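Local coordinates for dihydrodipicolinate synthase (Bacillus anthracis, PDB 3HIJ), which condenses pyruvate, held as a Schiff base on the enzyme, with aspartate semialdehyde in the diaminopimelate route to lysine, at residues A[171-176]-A[197-202]; A[101-106]-A[131-136]; A[6-11]-A[40-45]. All coordinates share one frame; numbering follows the deposited sequence.

Interaction 1: A[171-176]-A[197-202]; sequences TMTEII and MAVGAK. With NA (sodium ion), chain F.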
loop_
_atom_site.group_PDB
_atom_site.type_symbol
_atom_site.label_atom_id
_atom_site.label_comp_id
_atom_site.label_asym_id
_atom_site.label_seq_id
_atom_site.Cartn_x
_atom_site.Cartn_y
_atom_site.Cartn_z
ATOM N N THR A 171 2.277 -11.146 -13.248
ATOM C CA THR A 171 2.956 -12.251 -12.549
ATOM C C THR A 171 2.445 -13.609 -13.028
ATOM O O THR A 171 3.229 -14.499 -13.220
ATOM C CB THR A 171 2.885 -12.115 -10.996
ATOM O OG1 THR A 171 1.541 -12.089 -10.579
ATOM C CG2 THR A 171 3.395 -10.745 -10.572
ATOM N N MET A 172 1.144 -13.766 -13.218
ATOM C CA MET A 172 0.639 -14.945 -13.911
ATOM C C MET A 172 1.343 -15.208 -15.224
ATOM O O MET A 172 1.699 -16.345 -15.505
ATOM C CB MET A 172 -0.857 -14.814 -14.237
ATOM C CG MET A 172 -1.680 -14.791 -12.983
ATOM S SD MET A 172 -3.464 -14.774 -13.387
ATOM C CE MET A 172 -3.956 -13.550 -12.199
ATOM N N THR A 173 1.480 -14.152 -16.044
ATOM C CA THR A 173 2.190 -14.281 -17.312
ATOM C C THR A 173 3.577 -14.896 -17.091
ATOM O O THR A 173 3.973 -15.811 -17.782
ATOM C CB THR A 173 2.434 -12.890 -18.035
ATOM O OG1 THR A 173 1.183 -12.304 -18.363
ATOM C CG2 THR A 173 3.256 -13.071 -19.342
ATOM N N GLU A 174 4.292 -14.365 -16.110
ATOM C CA GLU A 174 5.669 -14.771 -15.847
ATOM C C GLU A 174 5.752 -16.213 -15.299
ATOM O O GLU A 174 6.662 -16.969 -15.666
ATOM C CB GLU A 174 6.289 -13.738 -14.886
ATOM C CG GLU A 174 7.751 -13.756 -14.854
ATOM C CD GLU A 174 8.297 -12.892 -13.704
ATOM O OE1 GLU A 174 7.613 -11.924 -13.239
ATOM O OE2 GLU A 174 9.431 -13.182 -13.298
ATOM N N ILE A 175 4.770 -16.605 -14.456
ATOM C CA ILE A 175 4.649 -17.985 -14.012
ATOM C C ILE A 175 4.368 -18.923 -15.226
ATOM O O ILE A 175 4.903 -20.030 -15.331
ATOM C CB ILE A 175 3.521 -18.148 -12.960
ATOM C CG1 ILE A 175 3.869 -17.337 -11.651
ATOM C CG2 ILE A 175 3.233 -19.634 -12.693
ATOM C CD1 ILE A 175 2.693 -17.227 -10.627
ATOM N N ILE A 176 3.472 -18.506 -16.109
ATOM C CA ILE A 176 3.129 -19.334 -17.257
ATOM C C ILE A 176 4.404 -19.564 -18.063
ATOM O O ILE A 176 4.762 -20.703 -18.397
ATOM C CB ILE A 176 2.054 -18.670 -18.079
ATOM C CG1 ILE A 176 0.691 -18.890 -17.370
ATOM C CG2 ILE A 176 2.092 -19.250 -19.565
ATOM C CD1 ILE A 176 -0.379 -17.922 -17.785
ATOM N N MET A 197 -7.150 -15.437 -18.885
ATOM C CA MET A 197 -7.142 -16.475 -19.944
ATOM C C MET A 197 -6.507 -15.917 -21.214
ATOM O O MET A 197 -5.824 -16.633 -21.892
ATOM C CB MET A 197 -8.540 -17.029 -20.209
ATOM C CG MET A 197 -8.972 -18.023 -19.022
ATOM S SD MET A 197 -10.586 -18.654 -19.284
ATOM C CE MET A 197 -10.201 -20.012 -20.434
ATOM N N ALA A 198 -6.679 -14.625 -21.470
ATOM C CA ALA A 198 -6.056 -13.989 -22.610
ATOM C C ALA A 198 -4.553 -14.110 -22.558
ATOM O O ALA A 198 -3.947 -14.247 -23.622
ATOM C CB ALA A 198 -6.407 -12.513 -22.614
ATOM N N VAL A 199 -3.944 -14.066 -21.362
ATOM C CA VAL A 199 -2.506 -14.189 -21.251
ATOM C C VAL A 199 -2.080 -15.639 -21.116
ATOM O O VAL A 199 -0.908 -15.901 -21.067
ATOM C CB VAL A 199 -1.835 -13.330 -20.132
ATOM C CG1 VAL A 199 -2.204 -11.851 -20.294
ATOM C CG2 VAL A 199 -2.186 -13.849 -18.710
ATOM N N GLY A 200 -3.009 -16.584 -21.087
ATOM C CA GLY A 200 -2.543 -18.001 -20.979
ATOM C C GLY A 200 -3.036 -18.800 -19.745
ATOM O O GLY A 200 -2.709 -19.980 -19.628
ATOM N N ALA A 201 -3.822 -18.176 -18.846
ATOM C CA ALA A 201 -4.388 -18.878 -17.690
ATOM C C ALA A 201 -5.325 -19.943 -18.195
ATOM O O ALA A 201 -6.028 -19.736 -19.174
ATOM C CB ALA A 201 -5.155 -17.924 -16.770
ATOM N N LYS A 202 -5.339 -21.088 -17.521
ATOM C CA LYS A 202 -6.158 -22.181 -17.935
ATOM C C LYS A 202 -7.600 -21.898 -17.575
ATOM O O LYS A 202 -8.488 -22.412 -18.220
ATOM C CB LYS A 202 -5.705 -23.466 -17.239
ATOM C CG LYS A 202 -6.627 -24.619 -17.610
ATOM C CD LYS A 202 -5.840 -25.894 -17.703
ATOM C CE LYS A 202 -6.783 -27.080 -18.137
ATOM N NZ LYS A 202 -5.941 -28.338 -17.727
HETATM NA NA NA F . 4.092 -22.893 -18.091
HETATM O O HOH W 1 1.822 -22.698 -17.518
HETATM O O HOH W 2 4.517 -22.796 -20.502
#
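I176 turns its CG1 branch back beside its own backbone N (chi1 -78°) and then runs nearly extended, which carries CD1 to the backbone at V199, G200 and A201. T173, one helical turn earlier, likewise keeps OG1 beside its N (chi1 -63°), and that brings the hydroxyl oxygen against the branched end of V199. The I176 methyl does the closest touching: CD1 lies 3.4 Å from G200 C and 3.6 Å from A201 N, so it rests on peptide atoms where G200 has no side chain. OG1 of T173 sits 3.6 Å from V199 CB, with the two side chains crossing at about a right angle. No hydrogen bond spans the two segments. The T173 hydroxyl is engaged instead with V169 O, in its own helix, and with H235 NE2 of the second subunit. G200 closes helix 193-198 in a Schellman motif: its phi is positive, at 120°, and its N bonds back to M197 O at 2.9 Å. In this TIM barrel the chain then turns into strand 203-206, while helix 169-178 lies alongside the turn. The backbone carbonyl O of I176 binds the sodium ion at 2.3 Å. T179 O, A180 O and two waters are among its other ligands, so the ion joins I176 O, near the end of helix 169-178, to the two residues that follow the helix. The second subunit covers the contact as well, with V199 against its H235, I176 against its Q236, and A198 meeting its own counterpart.

Interaction 2: A[101-106]-A[131-136]; sequences AVMLVA and PVMLYN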
loop_
_atom_site.group_PDB
_atom_site.type_symbol
_atom_site.label_atom_id
_atom_site.label_comp_id
_atom_site.label_asym_id
_atom_site.label_seq_id
_atom_site.Cartn_x
_atom_site.Cartn_y
_atom_site.Cartn_z
ATOM N N ALA A 101 -7.300 -34.162 -5.312
ATOM C CA ALA A 101 -6.191 -33.192 -5.311
ATOM C C ALA A 101 -6.311 -32.405 -4.030
ATOM O O ALA A 101 -7.389 -32.432 -3.383
ATOM C CB ALA A 101 -6.325 -32.242 -6.488
ATOM N N VAL A 102 -5.261 -31.665 -3.683
ATOM C CA VAL A 102 -5.368 -30.759 -2.536
ATOM C C VAL A 102 -4.922 -29.388 -2.960
ATOM O O VAL A 102 -4.031 -29.260 -3.854
ATOM C CB VAL A 102 -4.583 -31.240 -1.288
ATOM C CG1 VAL A 102 -5.168 -32.545 -0.732
ATOM C CG2 VAL A 102 -3.040 -31.407 -1.567
ATOM N N MET A 103 -5.536 -28.373 -2.350
ATOM C CA MET A 103 -5.153 -26.978 -2.567
ATOM C C MET A 103 -4.448 -26.453 -1.286
ATOM O O MET A 103 -4.965 -26.645 -0.188
ATOM C CB MET A 103 -6.382 -26.117 -2.879
ATOM C CG MET A 103 -5.974 -24.656 -3.169
ATOM S SD MET A 103 -7.410 -23.636 -3.440
ATOM C CE MET A 103 -8.213 -23.668 -1.790
ATOM N N LEU A 104 -3.282 -25.830 -1.436
ATOM C CA LEU A 104 -2.479 -25.426 -0.298
ATOM C C LEU A 104 -2.301 -23.945 -0.338
ATOM O O LEU A 104 -1.569 -23.423 -1.175
ATOM C CB LEU A 104 -1.072 -26.064 -0.393
ATOM C CG LEU A 104 -1.045 -27.576 -0.382
ATOM C CD1 LEU A 104 0.412 -28.087 -0.362
ATOM C CD2 LEU A 104 -1.895 -28.176 0.770
ATOM N N VAL A 105 -2.943 -23.235 0.580
ATOM C CA VAL A 105 -2.764 -21.763 0.646
ATOM C C VAL A 105 -1.407 -21.303 1.134
ATOM O O VAL A 105 -0.756 -21.967 1.952
ATOM C CB VAL A 105 -3.887 -21.140 1.556
ATOM C CG1 VAL A 105 -3.703 -21.481 3.071
ATOM C CG2 VAL A 105 -3.975 -19.649 1.308
ATOM N N ALA A 106 -0.955 -20.155 0.694
ATOM C CA ALA A 106 0.241 -19.523 1.319
ATOM C C ALA A 106 -0.093 -19.280 2.778
ATOM O O ALA A 106 -1.179 -18.761 3.060
ATOM C CB ALA A 106 0.544 -18.179 0.662
ATOM N N PRO A 131 -2.160 -34.888 -6.691
ATOM C CA PRO A 131 -1.796 -33.596 -7.257
ATOM C C PRO A 131 -2.064 -32.457 -6.261
ATOM O O PRO A 131 -3.084 -32.477 -5.570
ATOM C CB PRO A 131 -2.790 -33.432 -8.432
ATOM C CG PRO A 131 -3.321 -34.806 -8.739
ATOM C CD PRO A 131 -3.026 -35.712 -7.570
ATOM N N VAL A 132 -1.209 -31.436 -6.298
ATOM C CA VAL A 132 -1.314 -30.270 -5.437
ATOM C C VAL A 132 -1.515 -28.993 -6.255
ATOM O O VAL A 132 -0.773 -28.753 -7.234
ATOM C CB VAL A 132 -0.040 -30.113 -4.597
ATOM C CG1 VAL A 132 0.004 -28.720 -3.895
ATOM C CG2 VAL A 132 0.067 -31.305 -3.559
ATOM N N MET A 133 -2.502 -28.184 -5.857
ATOM C CA MET A 133 -2.606 -26.814 -6.411
ATOM C C MET A 133 -2.124 -25.788 -5.356
ATOM O O MET A 133 -2.681 -25.772 -4.257
ATOM C CB MET A 133 -4.061 -26.546 -6.763
ATOM C CG MET A 133 -4.329 -25.101 -7.207
ATOM S SD MET A 133 -6.072 -25.001 -7.679
ATOM C CE MET A 133 -6.076 -25.729 -9.271
ATOM N N LEU A 134 -1.111 -24.984 -5.636
ATOM C CA LEU A 134 -0.752 -23.858 -4.767
ATOM C C LEU A 134 -1.857 -22.788 -4.782
ATOM O O LEU A 134 -2.650 -22.721 -5.731
ATOM C CB LEU A 134 0.553 -23.214 -5.251
ATOM C CG LEU A 134 1.652 -24.239 -5.378
ATOM C CD1 LEU A 134 2.919 -23.565 -5.972
ATOM C CD2 LEU A 134 1.971 -24.991 -4.014
ATOM N N TYR A 135 -1.923 -21.941 -3.754
ATOM C CA TYR A 135 -2.922 -20.898 -3.751
ATOM C C TYR A 135 -2.254 -19.651 -3.217
ATOM O O TYR A 135 -1.938 -19.549 -2.029
ATOM C CB TYR A 135 -4.116 -21.386 -2.921
ATOM C CG TYR A 135 -5.215 -20.420 -2.506
ATOM C CD1 TYR A 135 -5.465 -19.228 -3.205
ATOM C CD2 TYR A 135 -6.022 -20.725 -1.386
ATOM C CE1 TYR A 135 -6.464 -18.417 -2.840
ATOM C CE2 TYR A 135 -7.005 -19.881 -0.984
ATOM C CZ TYR A 135 -7.232 -18.742 -1.719
ATOM O OH TYR A 135 -8.240 -17.922 -1.345
ATOM N N ASN A 136 -1.986 -18.719 -4.113
ATOM C CA ASN A 136 -1.396 -17.430 -3.771
ATOM C C ASN A 136 -2.500 -16.442 -3.476
ATOM O O ASN A 136 -3.387 -16.232 -4.301
ATOM C CB ASN A 136 -0.502 -16.947 -4.947
ATOM C CG ASN A 136 0.143 -15.620 -4.671
ATOM O OD1 ASN A 136 0.840 -15.463 -3.669
ATOM N ND2 ASN A 136 -0.130 -14.610 -5.550
#
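M103 and V105 enclose the ring of Y135 between these two parallel strands. The extended chain of M103 (chi1 -177°) puts SD beside the ring, and the bend at chi3 turns CE toward CD2. SD stands 4.4 Å from the centroid of the Y135 ring, an oblique Met-aromatic contact, and CE reaches 3.7 Å from Y135 CD2. V105 closes on the ring from the opposite side, alongside Y135 and pointing the same way, its CG2 3.6 Å from Y135 CD2. The ring thus sits between the M103 thioether on one side of its plane and V105 CG2 on the other, both approaching obliquely, while its hydroxyl is held by T46 OG1.

On the face of V102, L104 and V132, the fork of V132 divides itself between the two residues of the other strand. Its CG1 fits against L104, 3.6 Å from CD1, with the two side chains at about a right angle, and its CG2 meets V102 CG2 at 3.7 Å. Backbone bonds hold this register, among them M133 N to V102 O at 2.7 Å and L104 N to M133 O at 2.9 Å; Y135 N to L104 O is weak, with an angle of 125° at the hydrogen.

The pair belongs to a beta-alpha-beta crossover of the barrel, joined through helix 114-126, whose F121 covers L104 and L134. Strand 75-77 bonds to the side of 101-105 and strand 159-161 to the side of 132-135, while Y109 of the third subunit packs on V105 and Y135.

Interaction 3: A[6-11]-A[40-45]; sequences TIATAM and AIVVGG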
loop_
_atom_site.group_PDB
_atom_site.type_symbol
_atom_site.label_atom_id
_atom_site.label_comp_id
_atom_site.label_asym_id
_atom_site.label_seq_id
_atom_site.Cartn_x
_atom_site.Cartn_y
_atom_site.Cartn_z
ATOM N N THR A 6 -12.002 -25.392 -16.954
ATOM C CA THR A 6 -11.877 -23.976 -16.999
ATOM C C THR A 6 -12.545 -23.288 -15.798
ATOM O O THR A 6 -12.195 -22.149 -15.505
ATOM C CB THR A 6 -12.521 -23.470 -18.288
ATOM O OG1 THR A 6 -13.785 -24.117 -18.437
ATOM C CG2 THR A 6 -11.614 -23.834 -19.514
ATOM N N ILE A 7 -13.505 -23.951 -15.117
ATOM C CA ILE A 7 -14.151 -23.323 -13.957
ATOM C C ILE A 7 -14.176 -24.262 -12.750
ATOM O O ILE A 7 -15.112 -25.125 -12.601
ATOM C CB ILE A 7 -15.625 -22.926 -14.273
ATOM C CG1 ILE A 7 -15.710 -22.075 -15.579
ATOM C CG2 ILE A 7 -16.283 -22.269 -13.037
ATOM C CD1 ILE A 7 -17.172 -21.534 -15.969
ATOM N N ALA A 8 -13.203 -24.074 -11.863
ATOM C CA ALA A 8 -13.132 -24.813 -10.614
ATOM C C ALA A 8 -13.939 -23.944 -9.712
ATOM O O ALA A 8 -13.786 -22.731 -9.770
ATOM C CB ALA A 8 -11.674 -24.829 -10.108
ATOM N N THR A 9 -14.793 -24.498 -8.888
ATOM C CA THR A 9 -15.613 -23.622 -8.007
ATOM C C THR A 9 -15.237 -23.792 -6.513
ATOM O O THR A 9 -15.138 -24.937 -6.043
ATOM C CB THR A 9 -17.066 -23.928 -8.186
ATOM O OG1 THR A 9 -17.470 -23.498 -9.497
ATOM C CG2 THR A 9 -17.959 -23.237 -7.056
ATOM N N ALA A 10 -14.929 -22.701 -5.807
ATOM C CA ALA A 10 -14.575 -22.869 -4.388
ATOM C C ALA A 10 -15.898 -22.915 -3.666
ATOM O O ALA A 10 -16.452 -21.856 -3.375
ATOM C CB ALA A 10 -13.691 -21.690 -3.875
ATOM N N MET A 11 -16.457 -24.110 -3.452
ATOM C CA MET A 11 -17.826 -24.225 -2.917
ATOM C C MET A 11 -17.978 -23.690 -1.527
ATOM O O MET A 11 -17.122 -23.918 -0.649
ATOM C CB MET A 11 -18.457 -25.629 -3.031
ATOM C CG MET A 11 -17.778 -26.799 -2.388
ATOM S SD MET A 11 -19.083 -28.128 -2.216
ATOM C CE MET A 11 -19.283 -28.023 -0.465
ATOM N N ALA A 40 -14.634 -28.499 -11.644
ATOM C CA ALA A 40 -13.860 -29.101 -10.497
ATOM C C ALA A 40 -14.365 -28.403 -9.265
ATOM O O ALA A 40 -14.763 -27.232 -9.351
ATOM C CB ALA A 40 -12.377 -28.838 -10.611
ATOM N N ILE A 41 -14.396 -29.089 -8.133
ATOM C CA ILE A 41 -14.933 -28.472 -6.962
ATOM C C ILE A 41 -13.817 -28.371 -5.936
ATOM O O ILE A 41 -13.212 -29.359 -5.631
ATOM C CB ILE A 41 -16.107 -29.304 -6.410
ATOM C CG1 ILE A 41 -17.329 -29.210 -7.357
ATOM C CG2 ILE A 41 -16.421 -28.831 -4.960
ATOM C CD1 ILE A 41 -18.533 -30.217 -6.944
ATOM N N VAL A 42 -13.536 -27.161 -5.450
ATOM C CA VAL A 42 -12.658 -26.942 -4.345
ATOM C C VAL A 42 -13.448 -26.926 -3.070
ATOM O O VAL A 42 -14.333 -26.064 -2.883
ATOM C CB VAL A 42 -11.850 -25.589 -4.464
ATOM C CG1 VAL A 42 -10.968 -25.387 -3.160
ATOM C CG2 VAL A 42 -10.981 -25.586 -5.764
ATOM N N VAL A 43 -13.120 -27.843 -2.162
ATOM C CA VAL A 43 -13.986 -28.070 -1.002
ATOM C C VAL A 43 -13.220 -27.553 0.218
ATOM O O VAL A 43 -12.041 -27.827 0.357
ATOM C CB VAL A 43 -14.288 -29.585 -0.768
ATOM C CG1 VAL A 43 -15.286 -29.731 0.402
ATOM C CG2 VAL A 43 -14.826 -30.252 -2.007
ATOM N N GLY A 44 -13.877 -26.765 1.075
ATOM C CA GLY A 44 -13.194 -26.233 2.251
ATOM C C GLY A 44 -12.073 -25.279 1.940
ATOM O O GLY A 44 -11.085 -25.212 2.665
ATOM N N GLY A 45 -12.165 -24.522 0.857
ATOM C CA GLY A 45 -11.223 -23.383 0.694
ATOM C C GLY A 45 -11.666 -22.156 1.516
ATOM O O GLY A 45 -12.579 -22.255 2.355
HETATM O O HOH W 3 -16.559 -26.096 1.106
HETATM O O HOH W 4 -14.454 -24.179 -0.968
#
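This is a parallel strand pairing of the TIM barrel, strand 7-10 beside strand 40-43, joined by helix 23-34 in a right-handed beta-alpha-beta crossover. Three backbone hydrogen bonds zip it together: T9 N to A40 O at 2.8 Å, V42 N to T9 O at 2.8 Å, and M11 N to V42 O at 2.9 Å. Beyond the last of these, water carries the pairing on. One water donates to both M11 O and V42 O and accepts from G45 N, so V42 O is gripped by a backbone N-H and a water together. A second water takes the N-H of G44, where positive phi turns the chain, and donates to M11 O.

On the face of A8, A10, A40 and V42 the side chains are small and meet lightly. A8 CB lies 4.1 Å from A40 CB, and V42 CB approaches A10 CB at 4.4 Å. On the face of T9 and I41 the contact is bulkier, because M11, just past the strand, reaches over it. M11 sets CG between its backbone N and carbonyl carbon (chi1 58°), swinging the chain across the second strand, so CG lands 3.5 Å from I41 CG2. SD follows at 3.9 Å from that same methyl, and CE ends near V43 CG1, 4.4 Å away.

Helices 23-34 and 55-69 cover this bulky face, V30 meeting I41 and V65 meeting both M11 and V43. On the far side of strand 7-10, strand 203-206 pairs with A8 and A10, and T9 OG1 bonds to S209 at the start of helix 209-225.

From the N terminus, interaction 3 comes first, closing the crossover loop through helix 23-34. Interaction 2 follows, doing the same through helix 114-126. Interaction 1 comes last, bringing helix 169-178 against the end of helix 193-198 outside the strands and closing a 20-residue excursion through strand 186-187 and most of that helix. The three stand in series, and none nests in or crosses another. Interactions 2 and 3 share the barrel sheet with strand 75-77 between their strands, yet they meet directly, M103 CE lying 3.5 Å from V42 CG1. Interaction 1 touches interaction 3 where the chain comes round again: K202 O packs 3.7 Å from T6 CG2, just ahead of the paired strands 203-206 and 7-10.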